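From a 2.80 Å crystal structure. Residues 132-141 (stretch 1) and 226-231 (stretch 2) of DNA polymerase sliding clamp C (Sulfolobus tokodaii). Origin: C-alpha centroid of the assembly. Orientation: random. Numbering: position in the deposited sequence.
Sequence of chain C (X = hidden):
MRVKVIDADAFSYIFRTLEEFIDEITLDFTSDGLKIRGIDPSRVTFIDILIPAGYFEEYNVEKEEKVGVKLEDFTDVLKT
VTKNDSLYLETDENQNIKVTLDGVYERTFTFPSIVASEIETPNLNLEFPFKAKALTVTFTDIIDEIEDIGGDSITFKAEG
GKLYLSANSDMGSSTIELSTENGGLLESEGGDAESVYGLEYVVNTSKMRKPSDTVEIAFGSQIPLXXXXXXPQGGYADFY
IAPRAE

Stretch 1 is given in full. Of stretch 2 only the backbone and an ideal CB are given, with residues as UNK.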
# COMPACT_ATOMS: atom_id res chain seq x y z
N ALA C 132 5.68 -16.52 35.96
CA ALA C 132 6.44 -16.82 34.76
C ALA C 132 7.36 -15.66 34.37
O ALA C 132 7.03 -14.50 34.60
CB ALA C 132 5.51 -17.15 33.60
N LYS C 133 8.50 -15.99 33.79
CA LYS C 133 9.46 -14.99 33.33
C LYS C 133 9.57 -15.07 31.82
O LYS C 133 9.46 -16.15 31.23
CB LYS C 133 10.82 -15.23 33.98
CG LYS C 133 11.83 -14.12 33.76
CD LYS C 133 13.12 -14.42 34.52
CE LYS C 133 14.14 -13.31 34.34
NZ LYS C 133 15.40 -13.59 35.10
N ALA C 134 9.78 -13.92 31.18
CA ALA C 134 9.86 -13.87 29.72
C ALA C 134 10.60 -12.64 29.25
O ALA C 134 10.74 -11.67 29.99
CB ALA C 134 8.46 -13.91 29.12
N LEU C 135 11.07 -12.67 28.01
CA LEU C 135 11.69 -11.50 27.39
C LEU C 135 10.67 -10.39 27.26
O LEU C 135 9.57 -10.59 26.74
CB LEU C 135 12.24 -11.85 26.01
CG LEU C 135 13.65 -12.44 25.93
CD1 LEU C 135 14.04 -12.65 24.48
CD2 LEU C 135 14.65 -11.54 26.63
N THR C 136 11.03 -9.20 27.74
CA THR C 136 10.14 -8.05 27.66
C THR C 136 9.74 -7.79 26.21
O THR C 136 8.59 -7.48 25.92
CB THR C 136 10.79 -6.79 28.25
OG1 THR C 136 11.11 -7.02 29.62
CG2 THR C 136 9.83 -5.61 28.15
N VAL C 137 10.70 -7.94 25.30
CA VAL C 137 10.44 -7.75 23.88
C VAL C 137 9.42 -8.77 23.37
O VAL C 137 8.45 -8.41 22.70
CB VAL C 137 11.73 -7.82 23.04
CG1 VAL C 137 12.56 -9.03 23.43
CG2 VAL C 137 11.40 -7.85 21.56
N THR C 138 9.64 -10.04 23.71
CA THR C 138 8.72 -11.10 23.31
C THR C 138 7.33 -10.86 23.88
O THR C 138 6.32 -11.03 23.20
CB THR C 138 9.22 -12.48 23.77
OG1 THR C 138 10.53 -12.73 23.24
CG2 THR C 138 8.27 -13.57 23.30
N PHE C 139 7.28 -10.46 25.15
CA PHE C 139 6.01 -10.25 25.84
C PHE C 139 5.26 -9.04 25.30
O PHE C 139 4.07 -9.12 25.00
CB PHE C 139 6.23 -10.12 27.34
CG PHE C 139 4.97 -9.83 28.11
CD1 PHE C 139 4.02 -10.82 28.31
CD2 PHE C 139 4.73 -8.57 28.63
CE1 PHE C 139 2.86 -10.55 29.01
CE2 PHE C 139 3.57 -8.30 29.33
CZ PHE C 139 2.63 -9.29 29.52
N THR C 140 5.96 -7.92 25.18
CA THR C 140 5.34 -6.69 24.70
C THR C 140 4.80 -6.84 23.28
O THR C 140 3.71 -6.37 22.97
CB THR C 140 6.31 -5.49 24.78
OG1 THR C 140 7.54 -5.81 24.11
CG2 THR C 140 6.60 -5.14 26.23
N ASP C 141 5.57 -7.50 22.41
CA ASP C 141 5.11 -7.80 21.06
C ASP C 141 3.73 -8.45 21.10
O ASP C 141 2.80 -8.00 20.44
CB ASP C 141 6.09 -8.73 20.34
CG ASP C 141 7.30 -8.00 19.78
OD1 ASP C 141 7.21 -6.77 19.57
OD2 ASP C 141 8.33 -8.66 19.54
N UNK C 226 0.44 -9.09 38.61
CA UNK C 226 1.66 -8.33 38.81
C UNK C 226 2.63 -8.47 37.64
O UNK C 226 3.28 -9.50 37.49
CB UNK C 226 2.34 -8.77 40.11
N UNK C 227 2.71 -7.43 36.82
CA UNK C 227 3.71 -7.38 35.77
C UNK C 227 4.92 -6.61 36.27
O UNK C 227 4.86 -5.40 36.47
CB UNK C 227 3.14 -6.74 34.50
N UNK C 228 6.02 -7.33 36.49
CA UNK C 228 7.26 -6.68 36.90
C UNK C 228 8.23 -6.60 35.74
O UNK C 228 8.83 -7.60 35.35
CB UNK C 228 7.90 -7.43 38.07
N UNK C 229 8.36 -5.41 35.18
CA UNK C 229 9.34 -5.18 34.13
C UNK C 229 10.69 -4.90 34.75
O UNK C 229 10.94 -3.80 35.26
CB UNK C 229 8.91 -4.02 33.22
N UNK C 230 11.57 -5.89 34.72
CA UNK C 230 12.90 -5.76 35.30
C UNK C 230 13.72 -4.66 34.64
O UNK C 230 13.65 -4.47 33.43
CB UNK C 230 13.65 -7.09 35.19
N UNK C 231 14.48 -3.94 35.45
CA UNK C 231 15.34 -2.88 34.96
C UNK C 231 16.79 -3.17 35.33
O UNK C 231 17.05 -3.90 36.29
CB UNK C 231 14.90 -1.53 35.52

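Stretch 1 runs as a strand through Leu135 and then turns into a helix. Stretch 2 is extended throughout most of its length, and the helix and strand axes come no nearer than 10.7 Å, so any contact must be made by side chains reaching across.

At position 226 the phi/psi pair of -106/104 is that of a strand, and the ideal CB has nothing of stretch 1 within 5.5 Å, so no preference is set. The deposited residue is Lys226, which makes no contact here.

Position 227 is different. Its CA-to-CB bond points sideways, yet the ideal CB lies 5.4 Å from CE2 of Phe139, leaving a gap that a side chain of moderate length could fill. The neighbour is an aromatic ring, so leucine, isoleucine, methionine or another aromatic would suit. Leu227 is found, with chi1 m and chi2 t; its CD2 sits 3.8 Å from Phe139 CZ, an apolar contact oblique to the ring.

At 228 the alternation of a strand carries CB out of reach of stretch 1, and many residues would be tolerated, polar ones included. Arg228 occupies the place, and its NE and NH2 are hydrogen-bonded elsewhere in the structure.

Position 229 offers the most to work with. CB again points sideways, with the ideal CB 5.2 Å from Thr136 OG1, and beyond it lie the methyl groups of Thr136 and Thr140 and the ring of Phe139. The hydroxyl of Thr140 is already engaged, OG1 donating to Thr136 O at 2.7 Å. A long, largely apolar side chain is favoured: phenylalanine, tyrosine, methionine or leucine. The residue is Tyr229, with chi1 m, whose CA-to-CB bond is sideways but whose end comes nearer the helix. Thr136 CG2 meets the ring edge, 3.6 Å from Tyr229 CD2, while Thr140 CG2 lies 4.1 Å from Tyr229 CE2. The phenol reaches Phe139 as well: Tyr229 OH approaches the edge of that ring, 3.2 Å from Phe139 CE2, and is hydrogen-bonded elsewhere in the structure.

At 230 CB points toward stretch 1, but nothing lies within 5.5 Å of it. The extended side chain of Lys133 passes at a distance, so a polar or acidic residue of modest size would be reasonable, though apolar groups could also pack on its methylenes. Asn230 is deposited, lying loosely beside Lys133 without a hydrogen bond to it.

Position 231 is again out of reach; it is Leu231, which does not touch stretch 1.

Stretch 2 (226-231) KLRYNL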
# COMPACT_ATOMS: atom_id res chain seq x y z
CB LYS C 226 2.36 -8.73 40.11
CG LYS C 226 3.58 -7.87 40.42
CD LYS C 226 4.38 -8.39 41.60
CE LYS C 226 5.61 -7.53 41.83
NZ LYS C 226 6.54 -8.12 42.83
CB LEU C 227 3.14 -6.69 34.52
CG LEU C 227 1.97 -7.37 33.82
CD1 LEU C 227 1.43 -6.49 32.71
CD2 LEU C 227 2.37 -8.74 33.29
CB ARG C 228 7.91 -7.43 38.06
CG ARG C 228 9.40 -7.13 38.21
CD ARG C 228 9.96 -7.64 39.52
NE ARG C 228 9.41 -6.92 40.66
CZ ARG C 228 9.94 -6.93 41.87
NH1 ARG C 228 11.06 -7.61 42.10
NH2 ARG C 228 9.37 -6.24 42.86
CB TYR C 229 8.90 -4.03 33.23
CG TYR C 229 7.72 -4.35 32.34
CD1 TYR C 229 6.43 -4.04 32.74
CD2 TYR C 229 7.90 -4.97 31.12
CE1 TYR C 229 5.34 -4.33 31.93
CE2 TYR C 229 6.82 -5.27 30.30
CZ TYR C 229 5.55 -4.94 30.72
OH TYR C 229 4.47 -5.24 29.91
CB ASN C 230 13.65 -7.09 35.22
CG ASN C 230 13.01 -8.18 36.05
OD1 ASN C 230 12.92 -9.33 35.62
ND2 ASN C 230 12.55 -7.83 37.25
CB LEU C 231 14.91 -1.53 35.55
CG LEU C 231 13.53 -1.02 35.14
CD1 LEU C 231 13.14 0.18 35.98
CD2 LEU C 231 13.50 -0.68 33.66
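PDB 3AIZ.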